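PDB 3EHM: SusD homolog from Bacteroides thetaiotaomicron, which probably binds mucin O-glycans as a SusD-like lipoprotein, helping this gut symbiont to capture and use them. Local coordinates for residues 50-55 and 90-95; 83-89 and 488-494; 409-414 and 527-531. One frame throughout, in Å; residues are numbered along the deposited sequence.

How the contacts relate
From the N terminus, contact 1 is the first to open, on helix 47-57, and it closes a loop of 34 residues by setting 50-55 against 90-95 on helix 85-110. Before that loop closes, 83-89 at the start of the same helix has opened contact 2, which ends nearly 400 residues later at 488-494. Contacts 1 and 2 therefore cross; they also touch, with A91 and F95 packing on F489. Contact 3 opens at 409-414, inside the span of contact 2, and closes at 527-531, so these two cross as well, though their nearest atoms are about 15 Å apart. Contacts 1 and 3 follow in series. Helix 85-110 thus joins helix 47-57 to a late loop, and contact 3 fastens the C-terminal tail.

Contact 1: residues 50-55 and 90-95; sequences NDLQNT and YAYQNF
Y90 and N94 on helix 85-110 meet D51, N54 and T55 on helix 47-57 in a buried, largely polar helix-helix crossing. The two short axes pass 9.6 Å apart at a signed angle of -102°, so they cross nearly at right angles. The Y90 ring reaches across helix 47-57, and its OH donates to D51 OD2; the modelled 2.4 Å is very short, so its exact length is doubtful. N54 has CG anti to the backbone N (chi1 179°), which lays its amide alongside that ring, 25° from the ring plane, with N54 CG 3.6 Å from Y90 CD2. N54 OD1 then accepts from N94 ND2 at 2.9 Å, the donor standing somewhat out of the carbonyl plane, while N54 ND2 is taken up by E78. Within helix 85-110, N94 ND2 also sits over the centre of the Y90 ring, 3.3 Å above its plane. A leucine in place of Y90 would probably leave D51 OD2 without its hydroxyl donor and open a gap beside the N54 amide. Farther along, T55 CG2 lies over a face of F95, 4.0 Å from the ring centroid, in a CH-pi contact; F95 also packs on helix 116-140. The arrangement is a steep helix-helix crossing with a polar interface, within the predominantly helical SusD-like fold.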
loop_
_atom_site.group_PDB
_atom_site.type_symbol
_atom_site.label_atom_id
_atom_site.label_comp_id
_atom_site.label_asym_id
_atom_site.label_seq_id
_atom_site.Cartn_x
_atom_site.Cartn_y
_atom_site.Cartn_z
ATOM N N ASN A 50 7.388 -15.376 0.399
ATOM C CA ASN A 50 6.502 -15.780 1.480
ATOM C C ASN A 50 6.209 -14.522 2.300
ATOM O O ASN A 50 5.085 -14.311 2.752
ATOM C CB ASN A 50 7.157 -16.837 2.389
ATOM C CG ASN A 50 7.327 -18.192 1.707
ATOM O OD1 ASN A 50 6.664 -18.494 0.716
ATOM N ND2 ASN A 50 8.209 -19.023 2.260
ATOM N N ASP A 51 7.225 -13.681 2.476
ATOM C CA ASP A 51 7.057 -12.452 3.248
ATOM C C ASP A 51 6.067 -11.501 2.569
ATOM O O ASP A 51 5.200 -10.931 3.225
ATOM C CB ASP A 51 8.399 -11.740 3.427
ATOM C CG ASP A 51 9.394 -12.540 4.255
ATOM O OD1 ASP A 51 10.550 -12.086 4.371
ATOM O OD2 ASP A 51 9.035 -13.607 4.794
ATOM N N LEU A 52 6.204 -11.332 1.256
ATOM C CA LEU A 52 5.319 -10.441 0.503
ATOM C C LEU A 52 3.871 -10.921 0.556
ATOM O O LEU A 52 2.939 -10.119 0.490
ATOM C CB LEU A 52 5.773 -10.346 -0.952
ATOM C CG LEU A 52 5.032 -9.293 -1.780
ATOM C CD1 LEU A 52 5.369 -7.905 -1.241
ATOM C CD2 LEU A 52 5.429 -9.408 -3.239
ATOM N N GLN A 53 3.682 -12.232 0.662
ATOM C CA GLN A 53 2.333 -12.787 0.759
ATOM C C GLN A 53 1.678 -12.231 2.014
ATOM O O GLN A 53 0.524 -11.785 2.000
ATOM C CB GLN A 53 2.383 -14.311 0.875
ATOM C CG GLN A 53 2.247 -15.055 -0.434
ATOM C CD GLN A 53 1.986 -16.535 -0.222
ATOM O OE1 GLN A 53 1.418 -17.206 -1.087
ATOM N NE2 GLN A 53 2.405 -17.053 0.926
ATOM N N ASN A 54 2.444 -12.259 3.097
ATOM C CA ASN A 54 2.007 -11.802 4.410
ATOM C C ASN A 54 1.695 -10.309 4.461
ATOM O O ASN A 54 0.722 -9.893 5.091
ATOM C CB ASN A 54 3.093 -12.145 5.440
ATOM C CG ASN A 54 2.747 -11.681 6.844
ATOM O OD1 ASN A 54 3.523 -10.963 7.481
ATOM N ND2 ASN A 54 1.587 -12.098 7.339
ATOM N N THR A 55 2.507 -9.503 3.785
ATOM C CA THR A 55 2.310 -8.057 3.803
ATOM C C THR A 55 1.397 -7.502 2.716
ATOM O O THR A 55 0.571 -6.631 2.986
ATOM C CB THR A 55 3.660 -7.309 3.681
ATOM O OG1 THR A 55 4.208 -7.520 2.372
ATOM C CG2 THR A 55 4.651 -7.815 4.716
ATOM N N TYR A 90 4.745 -12.825 12.548
ATOM C CA TYR A 90 5.393 -12.809 11.242
ATOM C C TYR A 90 5.203 -11.427 10.614
ATOM O O TYR A 90 6.137 -10.858 10.050
ATOM C CB TYR A 90 4.772 -13.903 10.370
ATOM C CG TYR A 90 5.430 -14.144 9.027
ATOM C CD1 TYR A 90 6.817 -14.103 8.879
ATOM C CD2 TYR A 90 4.661 -14.500 7.921
ATOM C CE1 TYR A 90 7.423 -14.417 7.653
ATOM C CE2 TYR A 90 5.249 -14.820 6.701
ATOM C CZ TYR A 90 6.628 -14.779 6.571
ATOM O OH TYR A 90 7.196 -15.122 5.361
ATOM N N ALA A 91 3.992 -10.886 10.742
ATOM C CA ALA A 91 3.666 -9.572 10.201
ATOM C C ALA A 91 4.477 -8.478 10.893
ATOM O O ALA A 91 4.963 -7.552 10.249
ATOM C CB ALA A 91 2.176 -9.298 10.362
ATOM N N TYR A 92 4.615 -8.586 12.210
ATOM C CA TYR A 92 5.383 -7.599 12.959
ATOM C C TYR A 92 6.820 -7.601 12.440
ATOM O O TYR A 92 7.460 -6.555 12.348
ATOM C CB TYR A 92 5.375 -7.930 14.452
ATOM C CG TYR A 92 5.915 -6.818 15.328
ATOM C CD1 TYR A 92 5.155 -5.682 15.594
ATOM C CD2 TYR A 92 7.177 -6.914 15.907
ATOM C CE1 TYR A 92 5.639 -4.667 16.423
ATOM C CE2 TYR A 92 7.672 -5.907 16.738
ATOM C CZ TYR A 92 6.898 -4.789 16.993
ATOM O OH TYR A 92 7.380 -3.798 17.826
ATOM N N GLN A 93 7.330 -8.779 12.098
ATOM C CA GLN A 93 8.690 -8.872 11.582
ATOM C C GLN A 93 8.790 -8.207 10.207
ATOM O O GLN A 93 9.692 -7.405 9.954
ATOM C CB GLN A 93 9.127 -10.337 11.455
ATOM C CG GLN A 93 9.080 -11.141 12.750
ATOM C CD GLN A 93 9.497 -12.592 12.546
ATOM O OE1 GLN A 93 9.195 -13.202 11.517
ATOM N NE2 GLN A 93 10.181 -13.152 13.533
ATOM N N ASN A 94 7.856 -8.547 9.324
ATOM C CA ASN A 94 7.859 -8.022 7.964
ATOM C C ASN A 94 7.533 -6.539 7.834
ATOM O O ASN A 94 7.943 -5.898 6.867
ATOM C CB ASN A 94 6.912 -8.848 7.083
ATOM C CG ASN A 94 7.353 -10.297 6.957
ATOM O OD1 ASN A 94 8.549 -10.590 6.870
ATOM N ND2 ASN A 94 6.390 -11.210 6.935
ATOM N N PHE A 95 6.801 -5.991 8.799
ATOM C CA PHE A 95 6.446 -4.577 8.755
ATOM C C PHE A 95 7.309 -3.694 9.655
ATOM O O PHE A 95 7.478 -2.510 9.372
ATOM C CB PHE A 95 4.974 -4.372 9.150
ATOM C CG PHE A 95 3.990 -4.661 8.048
ATOM C CD1 PHE A 95 3.039 -5.670 8.193
ATOM C CD2 PHE A 95 3.994 -3.908 6.877
ATOM C CE1 PHE A 95 2.102 -5.923 7.187
ATOM C CE2 PHE A 95 3.059 -4.152 5.863
ATOM C CZ PHE A 95 2.112 -5.163 6.020
#

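Contact 2: residues 83-89 and 488-494; sequences FTDSRMN and RFRFAPT
D85, in the first turn of helix 85-110, brings its CA to 4.5 Å from the CA of A492, while the segment 488-492 runs by in extended form and turns at P493. Just before the helix, R490 grips the backbone of F83 side-on: NE at 2.9 Å and NH2 at 3.0 Å both donate to F83 O, which lies at the edge of the guanidinium, near its plane. P493 CG rests over one face of that guanidinium. D85 is held at both oxygens, OD1 accepting from T494 N at 2.9 Å and OD2 from T494 OG1 at 2.6 Å, each on its syn lone pair. The D85 side chain leaves opposite its own N (chi1 -157°), which swings the carboxylate out to T494. The apolar end is built on F489, whose edge meets the face of F83 in a T-shaped stack with centroids 5.0 Å apart and planes at 67°. Selenomethionine M88, bent along its chain, sets CE over the centre of the F489 ring, 3.9 Å from the centroid, with SE placed obliquely: a Met-aromatic contact. The carbonyl of R490 is buried against M88 CG and SE and has no polar partner in the model. A492 CB packs on M88 CB, and A492 N donates to a water 2.9 Å from it that gives a weak bond to M88 O. T84 caps the helix by accepting from R87 N. Around this joint, F489 also touches A91 and F95 of helix 85-110, F83 and F489 both touch Y63 of helix 60-63, and F489 and F491 reach helix 116-140 through backbone bonds to V139 and a ring stack on F140.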
loop_
_atom_site.group_PDB
_atom_site.type_symbol
_atom_site.label_atom_id
_atom_site.label_comp_id
_atom_site.label_asym_id
_atom_site.label_seq_id
_atom_site.Cartn_x
_atom_site.Cartn_y
_atom_site.Cartn_z
ATOM N N PHE A 83 -6.204 -13.788 12.434
ATOM C CA PHE A 83 -4.919 -13.246 12.851
ATOM C C PHE A 83 -4.254 -14.030 13.979
ATOM O O PHE A 83 -4.219 -13.587 15.128
ATOM C CB PHE A 83 -5.089 -11.776 13.246
ATOM C CG PHE A 83 -5.667 -10.909 12.150
ATOM C CD1 PHE A 83 -5.544 -11.274 10.809
ATOM C CD2 PHE A 83 -6.296 -9.705 12.456
ATOM C CE1 PHE A 83 -6.038 -10.448 9.790
ATOM C CE2 PHE A 83 -6.792 -8.870 11.445
ATOM C CZ PHE A 83 -6.661 -9.245 10.112
ATOM N N THR A 84 -3.706 -15.187 13.628
ATOM C CA THR A 84 -3.049 -16.064 14.592
ATOM C C THR A 84 -1.758 -15.491 15.151
ATOM O O THR A 84 -1.155 -14.588 14.571
ATOM C CB THR A 84 -2.720 -17.416 13.965
ATOM O OG1 THR A 84 -1.753 -17.229 12.925
ATOM C CG2 THR A 84 -3.980 -18.045 13.374
ATOM N N ASP A 85 -1.336 -16.035 16.287
ATOM C CA ASP A 85 -0.121 -15.593 16.951
ATOM C C ASP A 85 1.083 -15.686 16.009
ATOM O O ASP A 85 1.857 -14.736 15.882
ATOM C CB ASP A 85 0.132 -16.451 18.195
ATOM C CG ASP A 85 1.005 -15.750 19.214
ATOM O OD1 ASP A 85 0.475 -14.917 19.979
ATOM O OD2 ASP A 85 2.223 -16.024 19.241
ATOM N N SER A 86 1.236 -16.826 15.343
ATOM C CA SER A 86 2.361 -17.017 14.434
ATOM C C SER A 86 2.353 -16.056 13.244
ATOM O O SER A 86 3.387 -15.490 12.903
ATOM C CB SER A 86 2.397 -18.458 13.917
ATOM O OG SER A 86 1.216 -18.763 13.203
ATOM N N ARG A 87 1.193 -15.860 12.620
ATOM C CA ARG A 87 1.118 -14.963 11.466
ATOM C C ARG A 87 1.245 -13.477 11.812
ATOM O O ARG A 87 1.761 -12.697 11.009
ATOM C CB ARG A 87 -0.176 -15.208 10.681
ATOM C CG ARG A 87 -0.263 -16.602 10.052
ATOM C CD ARG A 87 0.862 -16.869 9.042
ATOM N NE ARG A 87 0.760 -16.033 7.848
ATOM C CZ ARG A 87 1.513 -16.178 6.762
ATOM N NH1 ARG A 87 2.434 -17.135 6.710
ATOM N NH2 ARG A 87 1.346 -15.366 5.725
HETATM N N MSE A 88 0.769 -13.081 12.992
HETATM C CA MSE A 88 0.861 -11.685 13.410
HETATM C C MSE A 88 2.284 -11.377 13.863
HETATM O O MSE A 88 2.771 -10.255 13.713
HETATM C CB MSE A 88 -0.136 -11.388 14.533
HETATM C CG MSE A 88 -1.575 -11.332 14.055
HETATM SE SE MSE A 88 -1.814 -10.021 12.625
HETATM C CE MSE A 88 -1.733 -11.200 11.090
ATOM N N ASN A 89 2.950 -12.375 14.429
ATOM C CA ASN A 89 4.335 -12.205 14.844
ATOM C C ASN A 89 5.141 -12.054 13.553
ATOM O O ASN A 89 6.081 -11.255 13.464
ATOM C CB ASN A 89 4.803 -13.438 15.614
ATOM C CG ASN A 89 6.298 -13.465 15.812
ATOM O OD1 ASN A 89 6.992 -14.341 15.289
ATOM N ND2 ASN A 89 6.812 -12.502 16.565
ATOM N N ARG A 488 -7.492 -3.320 10.778
ATOM C CA ARG A 488 -6.081 -3.355 11.163
ATOM C C ARG A 488 -5.675 -4.779 11.497
ATOM O O ARG A 488 -6.528 -5.646 11.666
ATOM C CB ARG A 488 -5.863 -2.501 12.419
ATOM C CG ARG A 488 -6.617 -3.033 13.657
ATOM C CD ARG A 488 -6.391 -2.177 14.910
ATOM N NE ARG A 488 -5.066 -2.356 15.507
ATOM C CZ ARG A 488 -4.745 -3.324 16.363
ATOM N NH1 ARG A 488 -5.649 -4.218 16.741
ATOM N NH2 ARG A 488 -3.513 -3.400 16.849
ATOM N N PHE A 489 -4.368 -5.010 11.585
ATOM C CA PHE A 489 -3.846 -6.309 11.988
ATOM C C PHE A 489 -3.795 -6.171 13.507
ATOM O O PHE A 489 -3.752 -5.053 14.019
ATOM C CB PHE A 489 -2.412 -6.521 11.476
ATOM C CG PHE A 489 -2.317 -7.294 10.188
ATOM C CD1 PHE A 489 -3.459 -7.738 9.528
ATOM C CD2 PHE A 489 -1.069 -7.578 9.632
ATOM C CE1 PHE A 489 -3.360 -8.451 8.329
ATOM C CE2 PHE A 489 -0.962 -8.290 8.435
ATOM C CZ PHE A 489 -2.113 -8.727 7.786
ATOM N N ARG A 490 -3.813 -7.284 14.234
ATOM C CA ARG A 490 -3.715 -7.206 15.687
ATOM C C ARG A 490 -2.341 -7.761 16.040
ATOM O O ARG A 490 -1.776 -8.546 15.281
ATOM C CB ARG A 490 -4.797 -8.050 16.376
ATOM C CG ARG A 490 -4.566 -9.555 16.287
ATOM C CD ARG A 490 -5.411 -10.328 17.291
ATOM N NE ARG A 490 -5.141 -11.761 17.203
ATOM C CZ ARG A 490 -5.484 -12.651 18.127
ATOM N NH1 ARG A 490 -6.121 -12.263 19.225
ATOM N NH2 ARG A 490 -5.174 -13.932 17.959
ATOM N N PHE A 491 -1.794 -7.342 17.173
ATOM C CA PHE A 491 -0.497 -7.852 17.594
ATOM C C PHE A 491 -0.690 -9.283 18.071
ATOM O O PHE A 491 -1.804 -9.683 18.421
ATOM C CB PHE A 491 0.070 -7.002 18.732
ATOM C CG PHE A 491 0.460 -5.619 18.311
ATOM C CD1 PHE A 491 1.628 -5.403 17.592
ATOM C CD2 PHE A 491 -0.362 -4.534 18.594
ATOM C CE1 PHE A 491 1.971 -4.125 17.157
ATOM C CE2 PHE A 491 -0.026 -3.251 18.163
ATOM C CZ PHE A 491 1.140 -3.049 17.442
ATOM N N ALA A 492 0.390 -10.053 18.063
ATOM C CA ALA A 492 0.343 -11.435 18.520
ATOM C C ALA A 492 0.165 -11.401 20.038
ATOM O O ALA A 492 0.972 -10.801 20.747
ATOM C CB ALA A 492 1.644 -12.145 18.151
ATOM N N PRO A 493 -0.906 -12.028 20.555
ATOM C CA PRO A 493 -1.160 -12.047 21.998
ATOM C C PRO A 493 0.064 -12.397 22.848
ATOM O O PRO A 493 0.334 -11.743 23.855
ATOM C CB PRO A 493 -2.278 -13.079 22.131
ATOM C CG PRO A 493 -3.063 -12.859 20.879
ATOM C CD PRO A 493 -1.970 -12.743 19.827
ATOM N N THR A 494 0.814 -13.418 22.438
ATOM C CA THR A 494 1.986 -13.830 23.199
ATOM C C THR A 494 3.076 -12.771 23.257
ATOM O O THR A 494 3.929 -12.820 24.137
ATOM C CB THR A 494 2.610 -15.127 22.646
ATOM O OG1 THR A 494 3.156 -14.883 21.345
ATOM C CG2 THR A 494 1.564 -16.231 22.568
HETATM O O HOH W 1 2.799 -9.165 16.638
#

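Contact 3: residues 409-414 and 527-531; sequences HDLSIG and PKQPN
Q529 pushes its amide into the loop 409-414, where a type I beta turn from D410 to I413 overlaps an Asx turn. In the Asx turn D410 OD1 accepts from S412 N at 3.0 Å and also from S412 OG, in a bond modelled so short that its length is doubtful. The Q529 side chain is fully stretched, with chi1 at 178° and the next bond trans as well, so the amide arrives at the inner side of the turn, among its carbonyls. NE2 makes its main bond to I413 O, 2.9 Å long and fairly straight (163° at the hydrogen); it approaches in the carbonyl plane on a lone pair, and I413 O in turn lies in the plane of the amide. A second, weak bond runs from Q529 NE2 to D410 O at 3.2 Å. The other end of the amide is oriented by R484, which donates to Q529 OE1. That oxygen also faces the edge of the H409 ring, in the ring plane, with Q529 OE1 only 2.9 Å from H409 CE1; H409 NE2 is poorly angled and makes no hydrogen bond to it. The ring and amide planes are turned 47° apart. The I413 methyl CG2 runs alongside the P530 ring, I413 CG2 lying 4.0 Å from P530 CB. G414 has a positive phi, and a side-chain carbon there would probably crowd P530 CG. The contact thus holds the last modelled residues against a long loop between helices 384-388 and 429-445. At its outer margin I413 CD1 comes to 4.1 Å from the backbone O of N531.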
loop_
_atom_site.group_PDB
_atom_site.type_symbol
_atom_site.label_atom_id
_atom_site.label_comp_id
_atom_site.label_asym_id
_atom_site.label_seq_id
_atom_site.Cartn_x
_atom_site.Cartn_y
_atom_site.Cartn_z
ATOM N N HIS A 409 -21.705 -9.753 -6.335
ATOM C CA HIS A 409 -21.735 -8.448 -5.706
ATOM C C HIS A 409 -21.768 -7.411 -6.814
ATOM O O HIS A 409 -20.890 -7.383 -7.677
ATOM C CB HIS A 409 -20.508 -8.232 -4.819
ATOM C CG HIS A 409 -20.512 -6.913 -4.111
ATOM N ND1 HIS A 409 -20.150 -5.736 -4.731
ATOM C CD2 HIS A 409 -20.906 -6.573 -2.861
ATOM C CE1 HIS A 409 -20.324 -4.729 -3.895
ATOM N NE2 HIS A 409 -20.783 -5.208 -2.753
ATOM N N ASP A 410 -22.798 -6.575 -6.805
ATOM C CA ASP A 410 -22.922 -5.546 -7.817
ATOM C C ASP A 410 -22.133 -4.321 -7.378
ATOM O O ASP A 410 -22.614 -3.499 -6.600
ATOM C CB ASP A 410 -24.381 -5.164 -8.032
ATOM C CG ASP A 410 -24.567 -4.314 -9.267
ATOM O OD1 ASP A 410 -23.566 -3.726 -9.727
ATOM O OD2 ASP A 410 -25.699 -4.228 -9.778
ATOM N N LEU A 411 -20.913 -4.214 -7.885
ATOM C CA LEU A 411 -20.029 -3.107 -7.553
ATOM C C LEU A 411 -20.504 -1.764 -8.118
ATOM O O LEU A 411 -20.071 -0.712 -7.654
ATOM C CB LEU A 411 -18.622 -3.415 -8.076
ATOM C CG LEU A 411 -17.470 -2.499 -7.660
ATOM C CD1 LEU A 411 -17.310 -2.521 -6.140
ATOM C CD2 LEU A 411 -16.187 -2.974 -8.331
ATOM N N SER A 412 -21.395 -1.797 -9.105
ATOM C CA SER A 412 -21.876 -0.563 -9.731
ATOM C C SER A 412 -22.816 0.264 -8.869
ATOM O O SER A 412 -22.870 1.485 -9.005
ATOM C CB SER A 412 -22.584 -0.876 -11.054
ATOM O OG SER A 412 -23.817 -1.538 -10.825
ATOM N N ILE A 413 -23.549 -0.406 -7.986
ATOM C CA ILE A 413 -24.524 0.252 -7.120
ATOM C C ILE A 413 -23.993 1.462 -6.362
ATOM O O ILE A 413 -23.143 1.336 -5.477
ATOM C CB ILE A 413 -25.117 -0.741 -6.103
ATOM C CG1 ILE A 413 -25.800 -1.893 -6.846
ATOM C CG2 ILE A 413 -26.113 -0.026 -5.200
ATOM C CD1 ILE A 413 -26.338 -2.989 -5.939
ATOM N N GLY A 414 -24.515 2.632 -6.717
ATOM C CA GLY A 414 -24.118 3.871 -6.069
ATOM C C GLY A 414 -22.669 4.248 -6.308
ATOM O O GLY A 414 -22.126 5.103 -5.606
ATOM N N PRO A 527 -18.263 6.906 4.480
ATOM C CA PRO A 527 -19.295 6.356 3.592
ATOM C C PRO A 527 -19.241 4.843 3.406
ATOM O O PRO A 527 -18.209 4.207 3.638
ATOM C CB PRO A 527 -19.047 7.082 2.265
ATOM C CG PRO A 527 -18.211 8.283 2.642
ATOM C CD PRO A 527 -17.324 7.746 3.719
ATOM N N LYS A 528 -20.368 4.284 2.973
ATOM C CA LYS A 528 -20.504 2.853 2.712
ATOM C C LYS A 528 -21.319 2.699 1.431
ATOM O O LYS A 528 -22.220 3.496 1.173
ATOM C CB LYS A 528 -21.240 2.178 3.867
ATOM C CG LYS A 528 -20.468 2.196 5.173
ATOM C CD LYS A 528 -21.388 2.053 6.376
ATOM C CE LYS A 528 -22.181 0.759 6.344
ATOM N NZ LYS A 528 -23.010 0.609 7.579
ATOM N N GLN A 529 -21.008 1.687 0.627
ATOM C CA GLN A 529 -21.754 1.475 -0.610
ATOM C C GLN A 529 -23.195 1.091 -0.282
ATOM O O GLN A 529 -23.433 0.268 0.597
ATOM C CB GLN A 529 -21.116 0.363 -1.449
ATOM C CG GLN A 529 -21.886 0.074 -2.736
ATOM C CD GLN A 529 -21.277 -1.045 -3.554
ATOM O OE1 GLN A 529 -20.628 -1.944 -3.016
ATOM N NE2 GLN A 529 -21.503 -1.011 -4.863
ATOM N N PRO A 530 -24.175 1.683 -0.988
ATOM C CA PRO A 530 -25.590 1.377 -0.746
ATOM C C PRO A 530 -25.854 -0.120 -0.887
ATOM O O PRO A 530 -25.103 -0.828 -1.555
ATOM C CB PRO A 530 -26.312 2.180 -1.828
ATOM C CG PRO A 530 -25.389 3.323 -2.093
ATOM C CD PRO A 530 -24.030 2.669 -2.073
ATOM N N ASN A 531 -26.931 -0.589 -0.269
ATOM C CA ASN A 531 -27.299 -1.999 -0.325
ATOM C C ASN A 531 -27.980 -2.385 -1.634
ATOM O O ASN A 531 -27.691 -3.497 -2.134
ATOM C CB ASN A 531 -28.196 -2.341 0.863
ATOM C CG ASN A 531 -27.482 -2.171 2.184
ATOM O OD1 ASN A 531 -26.458 -2.813 2.434
ATOM N ND2 ASN A 531 -28.009 -1.299 3.037
#